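Local structure of MstE (Scytonema sp. PCC 10023, 6SBF) at residues G205-Y210 / E239-W244; L221-L226 / L272-L277. The protein probably catalyses class II (type II) terpene cyclisation, assembling polycyclic isoprenoid scaffolds of merosterol type within a helical barrel. The protein carries 1 engineered substitution. All blocks are in the same frame, centred on the assembly; numbering follows the deposited sequence.

Interaction 1 (G205-Y210 / E239-W244)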
ATOM      1  N   GLY A 205     -13.124  -7.219  13.216  1.00 15.38           N
ATOM      2  CA  GLY A 205     -11.675  -7.513  13.259  1.00 14.59           C
ATOM      3  C   GLY A 205     -10.842  -6.816  12.221  1.00 14.32           C
ATOM      4  O   GLY A 205      -9.601  -6.848  12.310  1.00 14.48           O
ATOM      5  N   ASN A 206     -11.466  -6.195  11.252  1.00 14.07           N
ATOM      6  CA  ASN A 206     -10.734  -5.465  10.206  1.00 13.22           C
ATOM      7  C   ASN A 206     -10.602  -3.985  10.546  1.00 13.28           C
ATOM      8  O   ASN A 206     -11.197  -3.474  11.472  1.00 16.35           O
ATOM      9  CB  ASN A 206     -11.387  -5.673   8.843  1.00 14.20           C
ATOM     10  CG  ASN A 206     -12.751  -4.993   8.720  1.00 14.09           C
ATOM     11  OD1 ASN A 206     -13.662  -5.369   9.451  1.00 15.81           O
ATOM     12  ND2 ASN A 206     -12.843  -3.996   7.839  1.00 15.75           N
ATOM     13  N   TRP A 207      -9.852  -3.301   9.698  1.00 12.26           N
ATOM     14  CA  TRP A 207      -9.820  -1.837   9.631  1.00 12.50           C
ATOM     15  C   TRP A 207     -10.329  -1.438   8.250  1.00 13.48           C
ATOM     16  O   TRP A 207     -10.325  -2.262   7.318  1.00 14.73           O
ATOM     17  CB  TRP A 207      -8.392  -1.312   9.859  1.00 13.12           C
ATOM     18  CG  TRP A 207      -7.942  -1.369  11.288  1.00 13.37           C
ATOM     19  CD1 TRP A 207      -7.921  -0.316  12.146  1.00 13.63           C
ATOM     20  CD2 TRP A 207      -7.384  -2.492  12.004  1.00 13.13           C
ATOM     21  NE1 TRP A 207      -7.436  -0.698  13.363  1.00 14.09           N
ATOM     22  CE2 TRP A 207      -7.079  -2.029  13.298  1.00 13.96           C
ATOM     23  CE3 TRP A 207      -7.107  -3.812  11.679  1.00 13.65           C
ATOM     24  CZ2 TRP A 207      -6.545  -2.866  14.286  1.00 13.94           C
ATOM     25  CZ3 TRP A 207      -6.542  -4.646  12.633  1.00 14.17           C
ATOM     26  CH2 TRP A 207      -6.281  -4.169  13.920  1.00 14.87           C
ATOM     27  N   GLU A 208     -10.753  -0.196   8.183  1.00 13.92           N
ATOM     28  CA  GLU A 208     -11.191   0.446   6.945  1.00 15.36           C
ATOM     29  C   GLU A 208     -10.276   1.636   6.661  1.00 14.92           C
ATOM     30  O   GLU A 208      -9.981   2.405   7.577  1.00 18.28           O
ATOM     31  CB  GLU A 208     -12.645   0.902   7.068  1.00 18.18           C
ATOM     32  CG  GLU A 208     -13.640  -0.198   7.395  1.00 19.92           C
ATOM     33  CD  GLU A 208     -15.063   0.306   7.595  1.00 27.24           C
ATOM     34  OE1 GLU A 208     -15.230   1.508   7.769  1.00 28.61           O
ATOM     35  OE2 GLU A 208     -15.951  -0.525   7.702  1.00 28.76           O
ATOM     36  N   GLY A 209      -9.897   1.775   5.410  1.00 14.04           N
ATOM     37  CA  GLY A 209      -9.053   2.877   4.966  1.00 14.82           C
ATOM     38  C   GLY A 209      -9.844   4.065   4.433  1.00 13.69           C
ATOM     39  O   GLY A 209     -11.074   4.023   4.306  1.00 15.85           O
ATOM     40  N   TYR A 210      -9.142   5.115   4.104  1.00 12.69           N
ATOM     41  CA  TYR A 210      -9.705   6.338   3.552  1.00 13.29           C
ATOM     42  C   TYR A 210      -9.608   6.303   2.026  1.00 13.30           C
ATOM     43  O   TYR A 210     -10.676   6.331   1.325  1.00 14.41           O
ATOM     44  CB  TYR A 210      -9.015   7.568   4.150  1.00 14.40           C
ATOM     45  CG  TYR A 210      -9.699   8.849   3.733  1.00 13.46           C
ATOM     46  CD1 TYR A 210     -10.819   9.294   4.418  1.00 13.42           C
ATOM     47  CD2 TYR A 210      -9.260   9.585   2.644  1.00 14.50           C
ATOM     48  CE1 TYR A 210     -11.461  10.457   4.027  1.00 15.04           C
ATOM     49  CE2 TYR A 210      -9.906  10.746   2.240  1.00 14.87           C
ATOM     50  CZ  TYR A 210     -11.020  11.164   2.931  1.00 14.67           C
ATOM     51  OH  TYR A 210     -11.677  12.286   2.510  1.00 16.24           O
ATOM     52  N   GLU A 239      -5.027 -11.484  16.088  1.00 13.80           N
ATOM     53  CA  GLU A 239      -5.670 -12.776  15.776  1.00 14.70           C
ATOM     54  C   GLU A 239      -7.071 -12.528  15.196  1.00 14.42           C
ATOM     55  O   GLU A 239      -7.516 -13.281  14.354  1.00 15.40           O
ATOM     56  CB  GLU A 239      -5.699 -13.685  17.013  1.00 17.48           C
ATOM     57  CG  GLU A 239      -4.332 -14.098  17.477  1.00 20.24           C
ATOM     58  CD  GLU A 239      -3.468 -14.859  16.509  1.00 21.61           C
ATOM     59  OE1 GLU A 239      -3.982 -15.487  15.543  1.00 23.42           O
ATOM     60  OE2 GLU A 239      -2.233 -14.868  16.755  1.00 25.84           O
ATOM     61  N   GLN A 240      -7.769 -11.530  15.721  1.00 14.75           N
ATOM     62  CA  GLN A 240      -9.128 -11.237  15.166  1.00 14.66           C
ATOM     63  C   GLN A 240      -8.999 -10.779  13.697  1.00 13.72           C
ATOM     64  O   GLN A 240      -9.836 -11.156  12.868  1.00 14.81           O
ATOM     65  CB  GLN A 240      -9.875 -10.171  15.948  1.00 16.81           C
ATOM     66  CG  GLN A 240     -11.370 -10.347  15.649  1.00 20.38           C
ATOM     67  CD  GLN A 240     -12.244  -9.212  16.126  1.00 23.21           C
ATOM     68  OE1 GLN A 240     -11.767  -8.192  16.660  1.00 23.39           O
ATOM     69  NE2 GLN A 240     -13.553  -9.413  15.924  1.00 25.31           N
ATOM     70  N   ALA A 241      -7.986  -9.983  13.399  1.00 13.08           N
ATOM     71  CA  ALA A 241      -7.750  -9.557  12.024  1.00 13.60           C
ATOM     72  C   ALA A 241      -7.432 -10.750  11.131  1.00 12.51           C
ATOM     73  O   ALA A 241      -7.894 -10.847   9.975  1.00 12.99           O
ATOM     74  CB  ALA A 241      -6.686  -8.497  12.013  1.00 13.93           C
ATOM     75  N   VAL A 242      -6.577 -11.658  11.617  1.00 13.37           N
ATOM     76  CA  VAL A 242      -6.278 -12.887  10.845  1.00 13.68           C
ATOM     77  C   VAL A 242      -7.561 -13.706  10.611  1.00 13.63           C
ATOM     78  O   VAL A 242      -7.764 -14.195   9.498  1.00 14.36           O
ATOM     79  CB  VAL A 242      -5.188 -13.718  11.551  1.00 13.61           C
ATOM     80  CG1 VAL A 242      -5.027 -15.076  10.913  1.00 15.90           C
ATOM     81  CG2 VAL A 242      -3.852 -12.987  11.559  1.00 15.05           C
ATOM     82  N   ALA A 243      -8.402 -13.853  11.617  1.00 13.71           N
ATOM     83  CA  ALA A 243      -9.677 -14.583  11.461  1.00 15.10           C
ATOM     84  C   ALA A 243     -10.548 -13.883  10.398  1.00 14.84           C
ATOM     85  O   ALA A 243     -11.195 -14.594   9.615  1.00 15.85           O
ATOM     86  CB  ALA A 243     -10.400 -14.664  12.786  1.00 16.89           C
ATOM     87  N   TRP A 244     -10.579 -12.557  10.413  1.00 13.62           N
ATOM     88  CA  TRP A 244     -11.324 -11.812   9.363  1.00 14.07           C
ATOM     89  C   TRP A 244     -10.723 -12.152   7.982  1.00 13.02           C
ATOM     90  O   TRP A 244     -11.446 -12.413   7.023  1.00 13.77           O
ATOM     91  CB  TRP A 244     -11.311 -10.318   9.662  1.00 13.91           C
ATOM     92  CG  TRP A 244     -11.859  -9.485   8.524  1.00 14.11           C
ATOM     93  CD1 TRP A 244     -13.159  -9.070   8.387  1.00 15.43           C
ATOM     94  CD2 TRP A 244     -11.133  -8.887   7.448  1.00 13.82           C
ATOM     95  NE1 TRP A 244     -13.294  -8.300   7.282  1.00 16.09           N
ATOM     96  CE2 TRP A 244     -12.073  -8.168   6.681  1.00 14.41           C
ATOM     97  CE3 TRP A 244      -9.775  -8.846   7.095  1.00 13.77           C
ATOM     98  CZ2 TRP A 244     -11.717  -7.374   5.611  1.00 15.01           C
ATOM     99  CZ3 TRP A 244      -9.409  -8.075   6.012  1.00 13.39           C
ATOM    100  CH2 TRP A 244     -10.376  -7.396   5.270  1.00 15.41           C
TER
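N206 lies over one face of the W244 indole, and this CH-pi contact is the main side-chain interaction joining the loop 205-210 to helix 235-248. CB of N206 sits 3.5 Å from the centroid of the five-membered ring of W244, only 14° off the ring normal. The chi1 of N206 (69°) puts CG between the backbone N and the carbonyl carbon, and the amide follows the indole at a 13° tilt between planes, with N206 CG 3.6 Å from W244 NE1. The amide thus runs nearly parallel over the NE1 rim, with no hydrogen bond to the ring; its OD1 is bonded to T202 OG1.

Backbone packing forms the second group. CA of G205 comes within 4.6 Å of A241 CA, and G205 O meets the CA of A241 at 3.3 Å in a CA-H...O contact. A beta carbon on residue 205 would fall about 2.7 Å from Q240 O, and at the positive phi of G205 it would also jam against the preceding carbonyl O, two independent reasons for glycine. Extended beyond CG, Q240 lays its amide beside the loop, with CD 3.4 Å from G205 CA.

The apolar group is small: W207 brings its ring edge, at CZ3, to 3.9 Å from A241 CB. An alanine in place of W244 would probably leave N206 CB without its aromatic cover and open a gap between loop and helix.

Q201, G205 and W207 have the spacing of the QW motif of squalene-hopene cyclases, and Q201 NE2 bonds to G205 O. Residues 205-210 themselves meet 239-244 through ring-face, CA-H...O and van der Waals contacts, which depend on close fit; Q240 NE2, bonded to S203 O just before them, adds a conventional link.

Interaction 2 (L221-L226 / L272-L277)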
ATOM      1  N   LEU A 221      -1.681  -3.871   6.975  1.00 10.82           N
ATOM      2  CA  LEU A 221      -0.658  -2.941   7.461  1.00 11.54           C
ATOM      3  C   LEU A 221      -0.822  -2.697   8.949  1.00 11.93           C
ATOM      4  O   LEU A 221       0.158  -2.576   9.680  1.00 12.04           O
ATOM      5  CB  LEU A 221      -0.721  -1.647   6.671  1.00 12.01           C
ATOM      6  CG  LEU A 221      -0.150  -1.708   5.258  1.00 12.81           C
ATOM      7  CD1 LEU A 221      -0.509  -0.492   4.492  1.00 15.82           C
ATOM      8  CD2 LEU A 221       1.361  -1.944   5.268  1.00 14.72           C
ATOM      9  N   THR A 222      -2.050  -2.551   9.424  1.00 11.78           N
ATOM     10  CA  THR A 222      -2.279  -2.270  10.858  1.00 11.74           C
ATOM     11  C   THR A 222      -1.854  -3.481  11.692  1.00 11.43           C
ATOM     12  O   THR A 222      -1.128  -3.308  12.708  1.00 12.59           O
ATOM     13  CB  THR A 222      -3.726  -1.880  11.141  1.00 12.10           C
ATOM     14  OG1 THR A 222      -4.106  -0.722  10.381  1.00 12.78           O
ATOM     15  CG2 THR A 222      -3.865  -1.574  12.608  1.00 13.49           C
ATOM     16  N   ALA A 223      -2.302  -4.668  11.306  1.00 11.65           N
ATOM     17  CA  ALA A 223      -1.941  -5.874  12.058  1.00 12.31           C
ATOM     18  C   ALA A 223      -0.408  -6.059  12.059  1.00 12.10           C
ATOM     19  O   ALA A 223       0.163  -6.487  13.087  1.00 13.22           O
ATOM     20  CB  ALA A 223      -2.637  -7.060  11.497  1.00 12.72           C
ATOM     21  N   GLU A 224       0.233  -5.767  10.929  1.00 12.06           N
ATOM     22  CA  GLU A 224       1.707  -5.891  10.865  1.00 12.77           C
ATOM     23  C   GLU A 224       2.350  -4.897  11.831  1.00 13.35           C
ATOM     24  O   GLU A 224       3.362  -5.247  12.507  1.00 15.16           O
ATOM     25  CB  GLU A 224       2.184  -5.602   9.445  1.00 13.26           C
ATOM     26  CG  GLU A 224       1.978  -6.728   8.463  1.00 14.20           C
ATOM     27  CD  GLU A 224       2.291  -6.381   7.010  1.00 15.24           C
ATOM     28  OE1 GLU A 224       2.564  -5.167   6.707  1.00 18.33           O
ATOM     29  OE2 GLU A 224       2.246  -7.319   6.182  1.00 18.70           O
ATOM     30  N   ALA A 225       1.851  -3.665  11.973  1.00 13.52           N
ATOM     31  CA  ALA A 225       2.458  -2.666  12.893  1.00 14.82           C
ATOM     32  C   ALA A 225       2.265  -3.151  14.315  1.00 15.45           C
ATOM     33  O   ALA A 225       3.178  -3.042  15.156  1.00 16.57           O
ATOM     34  CB  ALA A 225       1.853  -1.308  12.703  1.00 15.72           C
ATOM     35  N   LEU A 226       1.083  -3.654  14.641  1.00 13.30           N
ATOM     36  CA  LEU A 226       0.848  -4.194  15.993  1.00 14.16           C
ATOM     37  C   LEU A 226       1.796  -5.370  16.252  1.00 14.44           C
ATOM     38  O   LEU A 226       2.334  -5.491  17.371  1.00 16.96           O
ATOM     39  CB  LEU A 226      -0.632  -4.587  16.151  1.00 14.90           C
ATOM     40  CG  LEU A 226      -1.639  -3.431  16.094  1.00 15.70           C
ATOM     41  CD1 LEU A 226      -3.046  -4.010  16.167  1.00 17.73           C
ATOM     42  CD2 LEU A 226      -1.381  -2.364  17.163  1.00 17.40           C
ATOM     43  N   LEU A 272      -3.072 -12.156   1.813  1.00 11.62           N
ATOM     44  CA  LEU A 272      -1.980 -13.151   1.994  1.00 12.25           C
ATOM     45  C   LEU A 272      -0.980 -12.591   3.010  1.00 12.05           C
ATOM     46  O   LEU A 272      -0.568 -13.353   3.936  1.00 13.68           O
ATOM     47  CB  LEU A 272      -1.392 -13.493   0.645  1.00 12.81           C
ATOM     48  CG  LEU A 272      -0.188 -14.425   0.653  1.00 13.05           C
ATOM     49  CD1 LEU A 272      -0.506 -15.702   1.405  1.00 14.20           C
ATOM     50  CD2 LEU A 272       0.287 -14.701  -0.758  1.00 13.55           C
ATOM     51  N   ARG A 273      -0.612 -11.319   2.916  1.00 12.39           N
ATOM     52  CA  ARG A 273       0.311 -10.741   3.897  1.00 13.28           C
ATOM     53  C   ARG A 273      -0.333 -10.802   5.306  1.00 13.03           C
ATOM     54  O   ARG A 273       0.373 -11.145   6.269  1.00 13.97           O
ATOM     55  CB  ARG A 273       0.634  -9.300   3.558  1.00 14.91           C
ATOM     56  CG  ARG A 273       1.670  -9.215   2.502  1.00 17.19           C
ATOM     57  CD  ARG A 273       2.161  -7.798   2.251  1.00 17.37           C
ATOM     58  NE  ARG A 273       2.726  -7.011   3.365  1.00 15.31           N
ATOM     59  CZ  ARG A 273       3.542  -5.959   3.200  1.00 15.08           C
ATOM     60  NH1 ARG A 273       4.065  -5.686   2.023  1.00 16.77           N
ATOM     61  NH2 ARG A 273       3.839  -5.170   4.221  1.00 16.80           N
ATOM     62  N   LEU A 274      -1.594 -10.459   5.421  1.00 12.08           N
ATOM     63  CA  LEU A 274      -2.287 -10.522   6.731  1.00 12.44           C
ATOM     64  C   LEU A 274      -2.198 -11.938   7.307  1.00 12.38           C
ATOM     65  O   LEU A 274      -1.926 -12.111   8.524  1.00 14.42           O
ATOM     66  CB  LEU A 274      -3.726 -10.081   6.539  1.00 12.69           C
ATOM     67  CG  LEU A 274      -4.661 -10.259   7.740  1.00 13.35           C
ATOM     68  CD1 LEU A 274      -4.235  -9.529   8.975  1.00 13.52           C
ATOM     69  CD2 LEU A 274      -6.064  -9.786   7.309  1.00 14.01           C
ATOM     70  N   LEU A 275      -2.398 -12.933   6.493  1.00 12.32           N
ATOM     71  CA  LEU A 275      -2.460 -14.346   6.943  1.00 14.06           C
ATOM     72  C   LEU A 275      -1.066 -14.865   7.372  1.00 14.48           C
ATOM     73  O   LEU A 275      -1.003 -15.880   8.038  1.00 16.37           O
ATOM     74  CB  LEU A 275      -3.069 -15.256   5.881  1.00 15.03           C
ATOM     75  CG  LEU A 275      -4.556 -15.003   5.570  1.00 17.92           C
ATOM     76  CD1 LEU A 275      -4.951 -15.822   4.369  1.00 22.05           C
ATOM     77  CD2 LEU A 275      -5.427 -15.278   6.765  1.00 21.64           C
ATOM     78  N   LEU A 276       0.018 -14.166   7.033  1.00 14.21           N
ATOM     79  CA  LEU A 276       1.366 -14.544   7.506  1.00 14.68           C
ATOM     80  C   LEU A 276       1.517 -14.218   8.978  1.00 15.68           C
ATOM     81  O   LEU A 276       2.537 -14.649   9.569  1.00 18.69           O
ATOM     82  CB  LEU A 276       2.404 -13.816   6.688  1.00 15.90           C
ATOM     83  CG  LEU A 276       2.450 -14.268   5.226  1.00 19.40           C
ATOM     84  CD1 LEU A 276       3.382 -13.382   4.474  1.00 24.10           C
ATOM     85  CD2 LEU A 276       2.956 -15.719   5.154  1.00 24.04           C
ATOM     86  N   LEU A 277       0.573 -13.517   9.597  1.00 15.54           N
ATOM     87  CA  LEU A 277       0.747 -13.130  11.023  1.00 16.95           C
ATOM     88  C   LEU A 277       0.321 -14.235  11.984  1.00 17.46           C
ATOM     89  O   LEU A 277       0.474 -14.024  13.186  1.00 22.14           O
ATOM     90  CB  LEU A 277       0.008 -11.815  11.281  1.00 14.12           C
ATOM     91  CG  LEU A 277       0.556 -10.656  10.465  1.00 15.64           C
ATOM     92  CD1 LEU A 277      -0.290  -9.414  10.686  1.00 16.20           C
ATOM     93  CD2 LEU A 277       2.031 -10.341  10.781  1.00 17.93           C
TER
HETATM   94  O   HOH W   1       2.679  -9.860   6.867  1.00 21.33           O
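E224 and R273 form a bidentate salt bridge, side-on, in which two guanidinium nitrogens each take a different carboxylate oxygen. NH2 of R273 donates to E224 OE1 at 2.8 Å, and NE of R273 reaches the syn lone pair of E224 OE2 at 2.9 Å. Both bonds are nearly straight (162° and 164°), and the carboxylate and guanidinium planes lie 25° apart, so the paired groups are almost coplanar. The bend at chi3 of R273 places NE beside the carboxylate. A water donates to E224 OE2 at 2.7 Å and also to R273 O, linking the carboxylate to the backbone of the opposing helix.

Beyond the ion pair the contact becomes apolar. A223 CB is pressed to 3.4 Å from L277 CD1, tighter than usual for two carbons, and lies 3.9 Å from L274 CD1. The same L277 methyl also packs against the E224 backbone.

These contacts join helix 215-229 to residues 272-277. Helix 235-248 packs against L274 and L277, while helix 350-363 meets R273 through S359 and, by a weak hydrogen bond to NH1, N358.

Both contacts are largely buried, though each has partly exposed members, Q240 and W244 in interaction 1, E224 and L277 in interaction 2. Their centres lie about 9 Å apart on the same side of the chain's centre. The centre of interaction 2 is about 12 Å from the centre of the chain, the deeper of the two. Interaction 1 sets a loop on helix 235-248, whereas interaction 2 pairs helix 215-229 with residues 272-277. The two meet directly: W207 CE2 packs 3.3 Å from T222 CG2, and A241 O lies 3.4 Å from L274 CD2. Their chemistry differs: interaction 1 uses an aromatic face and close backbone fit, interaction 2 opposite charges beside aliphatic packing.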